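Side-chain contacts in sister chromatid cohesion protein (Chaetomium thermophilum, PDB 5T8V), which probably loads cohesin onto chromatin as a whole protein, of which this chain is the C-terminal part, built of HEAT repeats: residues S92-T97 and R128-S133; E860-L865 and R889-Q894; L484-L489 and Y597-L602; G704-A709 and V737-E742; I1015-A1020 and A1049-T1054. All blocks are in the same frame, centred on the assembly; numbering follows the deposited sequence.

How the contacts relate
The five contacts follow one another along an elongated helical solenoid, in the chain order 1, 3, 4, 2, 5. None touches another, and each joins its own pair of elements. Contacts 1 and 5 are farthest apart, with centres about 135 Å from each other. Contacts 1, 2, 3 and 5 are buried. In contacts 1, 2 and 3 the side chains meet through apolar groups alone, while contact 5 sets a valine against an asparagine amide. Contact 4 is only partly buried and joins a helix to a loop by a salt bridge. Contacts 1 and 3 join helix to helix; in contacts 2 and 5 one segment runs from a helix into 3-10 turns.

Contact 1: residues S92-T97 and R128-S133; sequences SALRQT and RAARTS
L94 carries its CG beside the backbone N and anti to the carbonyl carbon (chi1 -75°), and this sends both methyls toward A130. CD2 meets A130 CB at 3.9 Å. CD1 lies by the backbone of the same residue, 4.1 Å from A130 CA. At the preceding residue of each helix, A93 CB and A129 CB point at each other and touch at 3.8 Å. With two alanine methyls meeting here, the backbones come close, A93 CA and A129 CA being 6.5 Å apart. The S133 hydroxyl turns back onto its own helix. S133 OG gives a hydrogen bond of 3.3 Å to A129 O, from above the carbonyl plane, and that oxygen also takes the S133 backbone N-H. Beyond the pair, L158 of helix 149-172 also packs on L94, and L203 of helix 190-213 on A130. Helices 81-96 and 120-136 thus meet here through alanine and leucine carbons, and the S133 hydroxyl is satisfied within its own helix.

Contact 2: residues E860-L865 and R889-Q894; sequences EQLRLL and RRVLPQ
L862 and V891 carry most of the apolar part of this contact, reaching toward each other tip to tip. Both methyls of L862 meet the same methyl of V891. L862 CD2 is 3.6 Å from V891 CG1, and L862 CD1 is 3.7 Å from it. V891 CG1 stands anti to the backbone N (chi1 174°), which turns this branch toward the leucine. L892 adds a looser touch, its CD1 lying 4.1 Å from L862 CD2. The polar interactions stay within each segment or go to other residues. R863 NH2 and E860 OE1 form a salt bridge of 2.9 Å, but the carboxylate oxygen lies well out of the guanidinium plane, and the attraction is one of charge alone. The backbone of 889-894 closes a turn through Q894 N and V891 O. L862 O takes a hydrogen bond from the hydroxyl of Y888. The leucine is therefore held to helix 878-891 by its backbone as well as by its methyls. Around the site, helix 839-852 packs on V891 through A850, and helix 919-935 packs on L892 through I932. Helix 808-824 covers Q861 and L865.

Contact 3: residues L484-L489 and Y597-L602; sequences LFLSDL and YSIILL
I599 splits its two branches between L486 and L489, crossing both leucines obliquely. Its CG1 stands beside the backbone N and its CG2 anti to it (chi1 -70°), and the two arms thus diverge. The CG2 arm goes to L489, where it lies 3.8 Å from L489 CD2 and 3.9 Å from L489 CG. The longer arm goes to the preceding turn. There I599 CD1 sits 3.4 Å from the carbonyl oxygen L486 O and 4.2 Å from L486 CD2. L489 holds its own CG anti to the backbone N (chi1 -174°), which brings its CG and CD2 against I599 CG2. An alanine in place of I599 would lack both arms and would probably leave a gap facing L486 and L489. The side-chain contacts are all apolar, though one methyl also rests on a backbone carbonyl, and all three residues are buried. L486 reaches on along the other helix to Q592, L595 and S596. D488 looks elsewhere and forms a salt bridge with R499. Helix 481-494 is thereby laid against helix 590-602. P509, at the start of helix 509-520, touches both L489 and I600, while helix 446-474 packs on S598, L601 and L602.

Contact 4: residues G704-A709 and V737-E742; sequences GVRKRA and VQDPEE
R706 presents one face of its guanidinium to the carboxylate of D739. NH1 of R706 and OD2 of D739 form a salt bridge of 2.7 Å. The two planes are 59° apart, and OD2 lies over the face: the pair is charge on charge, not a flat two-pronged grip. The arginine chain bends at chi3 (-70°), which brings the guanidinium face to D739. P740 CD and E741 CB lie obliquely beside it. D739 OD1 takes a weak bond from E741 N, at 3.0 Å, and OD2 also pairs with R736. A leucine in place of R706 would probably leave D739 with one positive partner fewer in a buried setting. R745 binds D739 O, while R706 also touches D700. This is consistent with the aspartate-arginine ladder of HEAT repeats. The carboxylate, paired with two arginines, probably stays ionised, and its charge ties helix 703-719 to the loop before helix 742-755.

Contact 5: residues I1015-A1020 and A1049-T1054; sequences IVVPFA and AANVYT
A1049 O accepts two backbone N-H groups, from V1052 N at 3.0 Å and from Y1053 N at 3.3 Å, and so fixes the first turn of the helix that brings N1051 against V1017. The amide of N1051 and the valine cross at a slant. One methyl does the touching: V1017 CG1 is 3.3 Å from N1051 OD1 and equally far from N1051 ND2. It lies above the amide plane, displaced toward the oxygen and nitrogen end. The other methyl, CG2, turns to the backbone, 3.4 Å from N1051 O. N1051 reaches the valine because its CG lies anti to the backbone N (chi1 -158°). Its ND2 also makes a weak hydrogen bond to D1014, on the helix that V1017 follows. This bond would help set the rotation of the amide. V1017 CG2 also approaches V1052 CA, at 4.3 Å. One turn on, T1054 OG1 gives a hydrogen bond to A1050 O, 3.0 Å long and in the carbonyl plane. V1036 of helix 1026-1042 packs on V1052, and A1055 lies against V1017 and A1020. The 3-10 turn that continues from helix 1009-1016 here meets the first turn of helix 1050-1062, an arrangement that fits the stacked helices of a HEAT-repeat alpha solenoid.

Contact 1: residues S92-T97 and R128-S133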
# COMPACT_ATOMS: atom_id res chain seq x y z
N SER A 92 56.47 35.77 -31.34
CA SER A 92 57.18 34.97 -32.32
C SER A 92 56.92 33.49 -32.10
O SER A 92 56.60 32.75 -33.05
CB SER A 92 58.68 35.26 -32.24
OG SER A 92 58.95 36.63 -32.54
N ALA A 93 57.04 33.02 -30.85
CA ALA A 93 56.75 31.62 -30.56
C ALA A 93 55.32 31.25 -30.93
O ALA A 93 55.06 30.11 -31.33
CB ALA A 93 57.00 31.33 -29.08
N LEU A 94 54.39 32.20 -30.82
CA LEU A 94 53.00 31.91 -31.15
C LEU A 94 52.76 31.94 -32.65
O LEU A 94 52.02 31.10 -33.18
CB LEU A 94 52.08 32.91 -30.44
CG LEU A 94 51.93 32.63 -28.94
CD1 LEU A 94 51.44 33.87 -28.19
CD2 LEU A 94 50.97 31.47 -28.74
N ARG A 95 53.36 32.90 -33.36
CA ARG A 95 53.25 32.92 -34.81
C ARG A 95 53.89 31.69 -35.44
O ARG A 95 53.49 31.27 -36.53
CB ARG A 95 53.89 34.20 -35.37
CG ARG A 95 53.05 35.46 -35.19
CD ARG A 95 53.64 36.66 -35.91
NE ARG A 95 54.83 37.18 -35.23
CZ ARG A 95 56.09 36.80 -35.49
NH1 ARG A 95 56.34 35.88 -36.42
NH2 ARG A 95 57.09 37.34 -34.81
N GLN A 96 54.88 31.10 -34.77
CA GLN A 96 55.52 29.91 -35.31
C GLN A 96 54.51 28.79 -35.51
O GLN A 96 54.49 28.14 -36.56
CB GLN A 96 56.65 29.45 -34.37
CG GLN A 96 57.33 28.16 -34.80
CD GLN A 96 58.01 28.27 -36.15
OE1 GLN A 96 58.27 29.37 -36.64
NE2 GLN A 96 58.31 27.12 -36.76
N THR A 97 53.65 28.55 -34.52
CA THR A 97 52.74 27.41 -34.52
C THR A 97 51.29 27.82 -34.79
O THR A 97 50.38 27.04 -34.49
CB THR A 97 52.83 26.67 -33.19
OG1 THR A 97 52.46 27.55 -32.12
CG2 THR A 97 54.24 26.15 -32.95
N ARG A 128 53.53 27.99 -23.44
CA ARG A 128 53.98 28.75 -22.28
C ARG A 128 54.32 30.19 -22.64
O ARG A 128 54.31 31.05 -21.75
CB ARG A 128 55.17 28.04 -21.63
CG ARG A 128 54.74 26.77 -20.92
CD ARG A 128 55.77 26.27 -19.94
NE ARG A 128 55.22 25.25 -19.05
CZ ARG A 128 54.59 25.50 -17.91
NH1 ARG A 128 54.42 26.75 -17.49
NH2 ARG A 128 54.13 24.50 -17.17
N ALA A 129 54.60 30.48 -23.91
CA ALA A 129 54.69 31.87 -24.35
C ALA A 129 53.35 32.57 -24.16
O ALA A 129 53.28 33.68 -23.61
CB ALA A 129 55.13 31.93 -25.81
N ALA A 130 52.26 31.93 -24.60
CA ALA A 130 50.93 32.48 -24.37
C ALA A 130 50.68 32.69 -22.89
O ALA A 130 50.20 33.75 -22.47
CB ALA A 130 49.87 31.55 -24.96
N ARG A 131 51.00 31.68 -22.07
CA ARG A 131 50.81 31.82 -20.63
C ARG A 131 51.54 33.06 -20.10
O ARG A 131 50.99 33.84 -19.32
CB ARG A 131 51.29 30.57 -19.91
CG ARG A 131 51.05 30.61 -18.41
CD ARG A 131 51.16 29.25 -17.77
NE ARG A 131 50.51 29.22 -16.46
CZ ARG A 131 51.12 29.41 -15.30
NH1 ARG A 131 52.43 29.65 -15.25
NH2 ARG A 131 50.42 29.36 -14.17
N THR A 132 52.79 33.25 -20.53
CA THR A 132 53.55 34.43 -20.10
C THR A 132 52.84 35.71 -20.52
O THR A 132 52.70 36.64 -19.71
CB THR A 132 54.96 34.38 -20.68
OG1 THR A 132 55.67 33.27 -20.12
CG2 THR A 132 55.72 35.67 -20.36
N SER A 133 52.39 35.79 -21.77
CA SER A 133 51.69 36.99 -22.23
C SER A 133 50.49 37.29 -21.34
O SER A 133 50.33 38.43 -20.87
CB SER A 133 51.25 36.81 -23.68
OG SER A 133 52.37 36.67 -24.54

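Contact 2: residues E860-L865 and R889-Q894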
# COMPACT_ATOMS: atom_id res chain seq x y z
N GLU A 860 -9.66 -46.92 29.81
CA GLU A 860 -9.17 -46.43 31.10
C GLU A 860 -9.52 -44.96 31.30
O GLU A 860 -9.81 -44.54 32.43
CB GLU A 860 -7.66 -46.63 31.19
CG GLU A 860 -7.22 -48.08 31.26
CD GLU A 860 -7.66 -48.76 32.55
OE1 GLU A 860 -8.23 -48.08 33.43
OE2 GLU A 860 -7.44 -49.99 32.68
N GLN A 861 -9.51 -44.17 30.23
CA GLN A 861 -9.83 -42.75 30.34
C GLN A 861 -11.32 -42.47 30.22
O GLN A 861 -11.75 -41.36 30.54
CB GLN A 861 -9.05 -41.95 29.29
CG GLN A 861 -9.21 -42.42 27.85
CD GLN A 861 -8.24 -41.76 26.87
OE1 GLN A 861 -8.40 -41.88 25.66
NE2 GLN A 861 -7.23 -41.06 27.39
N LEU A 862 -12.12 -43.45 29.78
CA LEU A 862 -13.56 -43.36 29.99
C LEU A 862 -13.93 -43.61 31.44
O LEU A 862 -14.99 -43.17 31.89
CB LEU A 862 -14.29 -44.36 29.09
CG LEU A 862 -14.75 -43.81 27.74
CD1 LEU A 862 -13.58 -43.28 26.94
CD2 LEU A 862 -15.50 -44.88 26.96
N ARG A 863 -13.07 -44.31 32.19
CA ARG A 863 -13.30 -44.52 33.61
C ARG A 863 -13.05 -43.25 34.42
O ARG A 863 -13.59 -43.12 35.52
CB ARG A 863 -12.39 -45.64 34.12
CG ARG A 863 -12.64 -46.06 35.56
CD ARG A 863 -11.64 -47.13 35.99
NE ARG A 863 -10.27 -46.63 35.95
CZ ARG A 863 -9.19 -47.39 36.15
NH1 ARG A 863 -9.32 -48.69 36.39
NH2 ARG A 863 -7.98 -46.85 36.09
N LEU A 864 -12.25 -42.31 33.89
CA LEU A 864 -12.04 -41.05 34.59
C LEU A 864 -13.26 -40.16 34.51
O LEU A 864 -13.50 -39.35 35.42
CB LEU A 864 -10.82 -40.33 34.02
CG LEU A 864 -9.53 -41.15 33.96
CD1 LEU A 864 -8.38 -40.29 33.44
CD2 LEU A 864 -9.18 -41.75 35.31
N LEU A 865 -14.05 -40.28 33.44
CA LEU A 865 -15.32 -39.58 33.34
C LEU A 865 -16.42 -40.24 34.16
O LEU A 865 -17.49 -39.66 34.32
CB LEU A 865 -15.76 -39.49 31.88
CG LEU A 865 -14.76 -38.87 30.90
CD1 LEU A 865 -15.30 -38.93 29.48
CD2 LEU A 865 -14.43 -37.44 31.30
N ARG A 889 -21.30 -42.10 24.04
CA ARG A 889 -22.09 -42.45 22.87
C ARG A 889 -21.19 -42.77 21.68
O ARG A 889 -21.39 -43.76 20.97
CB ARG A 889 -23.04 -41.31 22.54
CG ARG A 889 -23.84 -41.46 21.26
CD ARG A 889 -24.75 -40.25 21.07
NE ARG A 889 -25.53 -40.31 19.84
CZ ARG A 889 -26.44 -39.42 19.49
NH1 ARG A 889 -26.70 -38.38 20.28
NH2 ARG A 889 -27.11 -39.55 18.35
N ARG A 890 -20.18 -41.93 21.44
CA ARG A 890 -19.33 -42.10 20.27
C ARG A 890 -18.24 -43.14 20.50
O ARG A 890 -17.92 -43.92 19.60
CB ARG A 890 -18.70 -40.75 19.89
CG ARG A 890 -19.70 -39.70 19.42
CD ARG A 890 -20.18 -39.97 18.01
NE ARG A 890 -20.99 -38.87 17.48
CZ ARG A 890 -22.31 -38.80 17.56
NH1 ARG A 890 -23.01 -39.77 18.15
NH2 ARG A 890 -22.95 -37.75 17.06
N VAL A 891 -17.65 -43.15 21.70
CA VAL A 891 -16.50 -44.02 21.96
C VAL A 891 -16.95 -45.44 22.24
O VAL A 891 -16.50 -46.39 21.60
CB VAL A 891 -15.67 -43.46 23.13
CG1 VAL A 891 -14.55 -44.43 23.51
CG2 VAL A 891 -15.10 -42.09 22.78
N LEU A 892 -17.83 -45.61 23.22
CA LEU A 892 -18.09 -46.93 23.78
C LEU A 892 -18.43 -47.99 22.74
O LEU A 892 -17.96 -49.13 22.89
CB LEU A 892 -19.21 -46.82 24.82
CG LEU A 892 -19.27 -47.87 25.94
CD1 LEU A 892 -17.90 -48.18 26.54
CD2 LEU A 892 -20.20 -47.37 27.02
N PRO A 893 -19.20 -47.72 21.68
CA PRO A 893 -19.42 -48.76 20.66
C PRO A 893 -18.16 -49.14 19.90
O PRO A 893 -18.19 -50.11 19.14
CB PRO A 893 -20.47 -48.12 19.73
CG PRO A 893 -20.40 -46.67 19.99
CD PRO A 893 -20.02 -46.52 21.43
N GLN A 894 -17.06 -48.41 20.08
CA GLN A 894 -15.80 -48.74 19.42
C GLN A 894 -14.97 -49.75 20.20
O GLN A 894 -14.14 -50.44 19.59
CB GLN A 894 -14.98 -47.46 19.20
CG GLN A 894 -13.58 -47.69 18.62
CD GLN A 894 -12.47 -47.54 19.65
OE1 GLN A 894 -12.71 -47.12 20.78
NE2 GLN A 894 -11.26 -47.89 19.26

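Contact 3: residues L484-L489 and Y597-L602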
# COMPACT_ATOMS: atom_id res chain seq x y z
N LEU A 484 29.61 16.98 22.88
CA LEU A 484 28.48 17.10 23.79
C LEU A 484 27.48 18.14 23.29
O LEU A 484 26.28 17.88 23.21
CB LEU A 484 28.97 17.47 25.19
CG LEU A 484 29.79 16.41 25.94
CD1 LEU A 484 30.30 16.97 27.26
CD2 LEU A 484 28.98 15.15 26.19
N PHE A 485 27.98 19.33 22.94
CA PHE A 485 27.10 20.38 22.42
C PHE A 485 26.31 19.88 21.22
O PHE A 485 25.08 20.04 21.15
CB PHE A 485 27.92 21.61 22.06
CG PHE A 485 27.10 22.75 21.53
CD1 PHE A 485 26.52 23.66 22.40
CD2 PHE A 485 26.91 22.92 20.17
CE1 PHE A 485 25.77 24.72 21.92
CE2 PHE A 485 26.16 23.97 19.69
CZ PHE A 485 25.59 24.87 20.56
N LEU A 486 26.99 19.26 20.26
CA LEU A 486 26.32 18.73 19.08
C LEU A 486 25.33 17.64 19.44
O LEU A 486 24.31 17.49 18.77
CB LEU A 486 27.35 18.20 18.08
CG LEU A 486 28.31 19.20 17.45
CD1 LEU A 486 29.35 18.47 16.62
CD2 LEU A 486 27.56 20.22 16.60
N SER A 487 25.62 16.85 20.48
CA SER A 487 24.73 15.76 20.85
C SER A 487 23.43 16.31 21.43
O SER A 487 22.33 15.89 21.04
CB SER A 487 25.42 14.84 21.85
OG SER A 487 24.56 13.78 22.25
N ASP A 488 23.53 17.26 22.37
CA ASP A 488 22.32 17.88 22.91
C ASP A 488 21.55 18.60 21.81
O ASP A 488 20.32 18.50 21.72
CB ASP A 488 22.69 18.85 24.03
CG ASP A 488 21.48 19.54 24.63
OD1 ASP A 488 20.70 18.86 25.33
OD2 ASP A 488 21.32 20.76 24.42
N LEU A 489 22.27 19.33 20.94
CA LEU A 489 21.60 20.07 19.88
C LEU A 489 20.89 19.13 18.91
O LEU A 489 19.80 19.44 18.42
CB LEU A 489 22.62 20.93 19.14
CG LEU A 489 22.07 21.88 18.08
CD1 LEU A 489 21.14 22.90 18.69
CD2 LEU A 489 23.22 22.56 17.35
N TYR A 597 26.75 19.70 10.15
CA TYR A 597 26.02 20.07 8.95
C TYR A 597 24.68 19.34 8.86
O TYR A 597 23.70 19.90 8.38
CB TYR A 597 26.87 19.78 7.71
CG TYR A 597 26.23 20.26 6.43
CD1 TYR A 597 26.06 21.62 6.19
CD2 TYR A 597 25.78 19.37 5.47
CE1 TYR A 597 25.46 22.07 5.03
CE2 TYR A 597 25.18 19.81 4.31
CZ TYR A 597 25.03 21.16 4.10
OH TYR A 597 24.43 21.61 2.94
N SER A 598 24.63 18.09 9.34
CA SER A 598 23.36 17.36 9.33
C SER A 598 22.35 18.02 10.25
O SER A 598 21.16 18.14 9.91
CB SER A 598 23.59 15.91 9.73
OG SER A 598 24.56 15.29 8.89
N ILE A 599 22.79 18.46 11.43
CA ILE A 599 21.90 19.21 12.32
C ILE A 599 21.39 20.46 11.62
O ILE A 599 20.20 20.78 11.69
CB ILE A 599 22.64 19.55 13.63
CG1 ILE A 599 22.87 18.28 14.46
CG2 ILE A 599 21.84 20.55 14.46
CD1 ILE A 599 24.00 18.40 15.46
N ILE A 600 22.27 21.18 10.93
CA ILE A 600 21.83 22.34 10.16
C ILE A 600 20.77 21.93 9.15
O ILE A 600 19.77 22.64 8.96
CB ILE A 600 23.04 23.01 9.48
CG1 ILE A 600 23.95 23.63 10.55
CG2 ILE A 600 22.57 24.09 8.49
CD1 ILE A 600 25.27 24.11 10.02
N LEU A 601 20.95 20.78 8.49
CA LEU A 601 20.00 20.35 7.47
C LEU A 601 18.64 20.03 8.08
O LEU A 601 17.61 20.32 7.47
CB LEU A 601 20.56 19.14 6.72
CG LEU A 601 21.68 19.42 5.72
CD1 LEU A 601 22.23 18.11 5.19
CD2 LEU A 601 21.21 20.30 4.57
N LEU A 602 18.62 19.42 9.27
CA LEU A 602 17.34 19.09 9.89
C LEU A 602 16.46 20.32 10.07
O LEU A 602 15.24 20.18 10.14
CB LEU A 602 17.56 18.41 11.24
CG LEU A 602 18.13 16.99 11.20
CD1 LEU A 602 18.35 16.48 12.61
CD2 LEU A 602 17.23 16.04 10.42

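Contact 4: residues G704-A709 and V737-E742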
# COMPACT_ATOMS: atom_id res chain seq x y z
N GLY A 704 -7.55 -13.51 -2.50
CA GLY A 704 -6.10 -13.52 -2.39
C GLY A 704 -5.62 -12.78 -1.15
O GLY A 704 -4.70 -13.23 -0.46
N VAL A 705 -6.25 -11.64 -0.87
CA VAL A 705 -5.90 -10.87 0.32
C VAL A 705 -6.16 -11.69 1.58
O VAL A 705 -5.41 -11.59 2.56
CB VAL A 705 -6.68 -9.54 0.34
CG1 VAL A 705 -8.18 -9.77 0.41
CG2 VAL A 705 -6.22 -8.67 1.49
N ARG A 706 -7.20 -12.52 1.57
CA ARG A 706 -7.45 -13.41 2.71
C ARG A 706 -6.30 -14.40 2.88
O ARG A 706 -5.77 -14.56 3.98
CB ARG A 706 -8.78 -14.15 2.52
CG ARG A 706 -10.01 -13.28 2.72
CD ARG A 706 -11.30 -14.08 2.58
NE ARG A 706 -11.54 -14.50 1.20
CZ ARG A 706 -12.65 -15.12 0.79
NH1 ARG A 706 -13.62 -15.39 1.65
NH2 ARG A 706 -12.78 -15.46 -0.48
N LYS A 707 -5.91 -15.06 1.79
CA LYS A 707 -4.82 -16.02 1.85
C LYS A 707 -3.55 -15.37 2.39
O LYS A 707 -2.88 -15.92 3.28
CB LYS A 707 -4.57 -16.61 0.46
CG LYS A 707 -5.77 -17.38 -0.10
CD LYS A 707 -5.71 -17.56 -1.61
CE LYS A 707 -4.75 -18.66 -2.02
NZ LYS A 707 -4.84 -18.97 -3.48
N ARG A 708 -3.21 -14.19 1.88
CA ARG A 708 -2.03 -13.48 2.38
C ARG A 708 -2.17 -13.18 3.87
O ARG A 708 -1.24 -13.42 4.66
CB ARG A 708 -1.82 -12.19 1.59
CG ARG A 708 -0.63 -11.38 2.07
CD ARG A 708 -0.21 -10.34 1.04
NE ARG A 708 1.04 -9.69 1.42
CZ ARG A 708 1.74 -8.88 0.62
NH1 ARG A 708 1.31 -8.61 -0.60
NH2 ARG A 708 2.87 -8.34 1.05
N ALA A 709 -3.33 -12.66 4.28
CA ALA A 709 -3.53 -12.30 5.67
C ALA A 709 -3.39 -13.50 6.60
O ALA A 709 -2.90 -13.36 7.73
CB ALA A 709 -4.90 -11.64 5.85
N VAL A 737 -12.29 -22.55 7.14
CA VAL A 737 -12.33 -23.86 6.49
C VAL A 737 -13.59 -24.01 5.66
O VAL A 737 -13.58 -24.70 4.63
CB VAL A 737 -12.22 -24.98 7.54
CG1 VAL A 737 -12.32 -26.35 6.88
CG2 VAL A 737 -10.91 -24.87 8.31
N GLN A 738 -14.69 -23.37 6.07
CA GLN A 738 -15.92 -23.36 5.29
C GLN A 738 -16.03 -22.06 4.49
O GLN A 738 -16.99 -21.29 4.62
CB GLN A 738 -17.13 -23.55 6.21
CG GLN A 738 -17.22 -24.93 6.83
CD GLN A 738 -18.41 -25.08 7.76
OE1 GLN A 738 -18.95 -24.09 8.25
NE2 GLN A 738 -18.83 -26.32 7.99
N ASP A 739 -15.01 -21.82 3.66
CA ASP A 739 -14.92 -20.62 2.85
C ASP A 739 -15.42 -20.89 1.43
O ASP A 739 -15.25 -22.00 0.92
CB ASP A 739 -13.48 -20.12 2.80
CG ASP A 739 -13.36 -18.74 2.16
OD1 ASP A 739 -13.48 -18.64 0.93
OD2 ASP A 739 -13.14 -17.76 2.90
N PRO A 740 -16.03 -19.90 0.77
CA PRO A 740 -16.47 -20.11 -0.62
C PRO A 740 -15.37 -20.66 -1.52
O PRO A 740 -15.51 -21.76 -2.07
CB PRO A 740 -16.90 -18.70 -1.05
CG PRO A 740 -17.38 -18.07 0.20
CD PRO A 740 -16.51 -18.61 1.30
N GLU A 741 -14.28 -19.91 -1.69
CA GLU A 741 -13.19 -20.37 -2.54
C GLU A 741 -12.59 -21.66 -1.99
O GLU A 741 -12.66 -21.94 -0.80
CB GLU A 741 -12.11 -19.28 -2.64
CG GLU A 741 -11.27 -19.36 -3.91
CD GLU A 741 -12.02 -18.89 -5.14
OE1 GLU A 741 -13.21 -18.52 -5.01
OE2 GLU A 741 -11.42 -18.89 -6.24
N GLU A 742 -12.01 -22.45 -2.89
CA GLU A 742 -11.48 -23.77 -2.53
C GLU A 742 -10.02 -23.70 -2.10
O GLU A 742 -9.65 -24.25 -1.06
CB GLU A 742 -11.65 -24.73 -3.72
CG GLU A 742 -11.30 -26.18 -3.41
CD GLU A 742 -12.28 -26.83 -2.46
OE1 GLU A 742 -13.37 -26.26 -2.24
OE2 GLU A 742 -11.96 -27.92 -1.93

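Contact 5: residues I1015-A1020 and A1049-T1054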
# COMPACT_ATOMS: atom_id res chain seq x y z
N ILE A 1015 -51.14 -43.69 21.24
CA ILE A 1015 -51.45 -43.28 22.61
C ILE A 1015 -51.28 -41.78 22.79
O ILE A 1015 -51.99 -41.17 23.60
CB ILE A 1015 -50.58 -44.07 23.60
CG1 ILE A 1015 -50.94 -45.56 23.55
CG2 ILE A 1015 -50.75 -43.53 25.03
CD1 ILE A 1015 -50.04 -46.46 24.37
N VAL A 1016 -50.36 -41.14 22.06
CA VAL A 1016 -50.03 -39.75 22.34
C VAL A 1016 -50.84 -38.78 21.49
O VAL A 1016 -51.26 -37.72 21.97
CB VAL A 1016 -48.52 -39.52 22.15
CG1 VAL A 1016 -48.16 -38.06 22.43
CG2 VAL A 1016 -47.72 -40.44 23.07
N VAL A 1017 -51.10 -39.10 20.23
CA VAL A 1017 -51.65 -38.13 19.29
C VAL A 1017 -53.05 -37.65 19.68
O VAL A 1017 -53.42 -36.54 19.30
CB VAL A 1017 -51.65 -38.68 17.85
CG1 VAL A 1017 -52.61 -39.84 17.69
CG2 VAL A 1017 -51.97 -37.57 16.85
N PRO A 1018 -53.86 -38.43 20.42
CA PRO A 1018 -55.17 -37.89 20.82
C PRO A 1018 -55.09 -36.57 21.57
O PRO A 1018 -56.11 -35.86 21.65
CB PRO A 1018 -55.75 -39.00 21.70
CG PRO A 1018 -55.12 -40.23 21.20
CD PRO A 1018 -53.72 -39.84 20.84
N PHE A 1019 -53.94 -36.22 22.13
CA PHE A 1019 -53.79 -34.99 22.88
C PHE A 1019 -53.33 -33.81 22.03
O PHE A 1019 -53.16 -32.71 22.56
CB PHE A 1019 -52.81 -35.20 24.04
CG PHE A 1019 -53.20 -36.30 24.98
CD1 PHE A 1019 -54.51 -36.76 25.05
CD2 PHE A 1019 -52.26 -36.88 25.80
CE1 PHE A 1019 -54.86 -37.77 25.92
CE2 PHE A 1019 -52.60 -37.89 26.67
CZ PHE A 1019 -53.90 -38.34 26.73
N ALA A 1020 -53.13 -34.02 20.73
CA ALA A 1020 -52.82 -32.92 19.83
C ALA A 1020 -54.05 -32.15 19.40
O ALA A 1020 -53.91 -31.13 18.70
CB ALA A 1020 -52.09 -33.45 18.59
N ALA A 1049 -50.10 -42.02 8.35
CA ALA A 1049 -51.24 -42.62 9.03
C ALA A 1049 -52.32 -41.57 9.26
O ALA A 1049 -52.02 -40.44 9.65
CB ALA A 1049 -50.81 -43.23 10.37
N ALA A 1050 -53.57 -41.95 9.00
CA ALA A 1050 -54.69 -41.04 9.23
C ALA A 1050 -54.66 -40.48 10.65
O ALA A 1050 -55.19 -39.39 10.90
CB ALA A 1050 -56.01 -41.75 8.97
N ASN A 1051 -54.05 -41.21 11.58
CA ASN A 1051 -54.07 -40.80 12.98
C ASN A 1051 -53.24 -39.54 13.22
O ASN A 1051 -53.55 -38.76 14.12
CB ASN A 1051 -53.55 -41.95 13.85
CG ASN A 1051 -54.02 -41.84 15.29
OD1 ASN A 1051 -54.89 -41.04 15.62
ND2 ASN A 1051 -53.43 -42.66 16.15
N VAL A 1052 -52.19 -39.32 12.43
CA VAL A 1052 -51.23 -38.26 12.69
C VAL A 1052 -51.43 -37.06 11.76
O VAL A 1052 -51.45 -35.92 12.22
CB VAL A 1052 -49.78 -38.80 12.60
CG1 VAL A 1052 -49.42 -39.22 11.19
CG2 VAL A 1052 -48.79 -37.77 13.12
N TYR A 1053 -51.57 -37.30 10.45
CA TYR A 1053 -51.63 -36.16 9.54
C TYR A 1053 -52.92 -35.37 9.67
O TYR A 1053 -52.99 -34.24 9.18
CB TYR A 1053 -51.41 -36.60 8.09
CG TYR A 1053 -52.49 -37.45 7.46
CD1 TYR A 1053 -53.73 -36.92 7.14
CD2 TYR A 1053 -52.24 -38.78 7.12
CE1 TYR A 1053 -54.71 -37.70 6.55
CE2 TYR A 1053 -53.21 -39.56 6.52
CZ TYR A 1053 -54.45 -39.01 6.24
OH TYR A 1053 -55.42 -39.79 5.65
N THR A 1054 -53.95 -35.93 10.32
CA THR A 1054 -55.09 -35.11 10.72
C THR A 1054 -54.68 -34.11 11.79
O THR A 1054 -55.15 -32.97 11.80
CB THR A 1054 -56.23 -35.99 11.22
OG1 THR A 1054 -55.78 -36.80 12.31
CG2 THR A 1054 -56.75 -36.89 10.10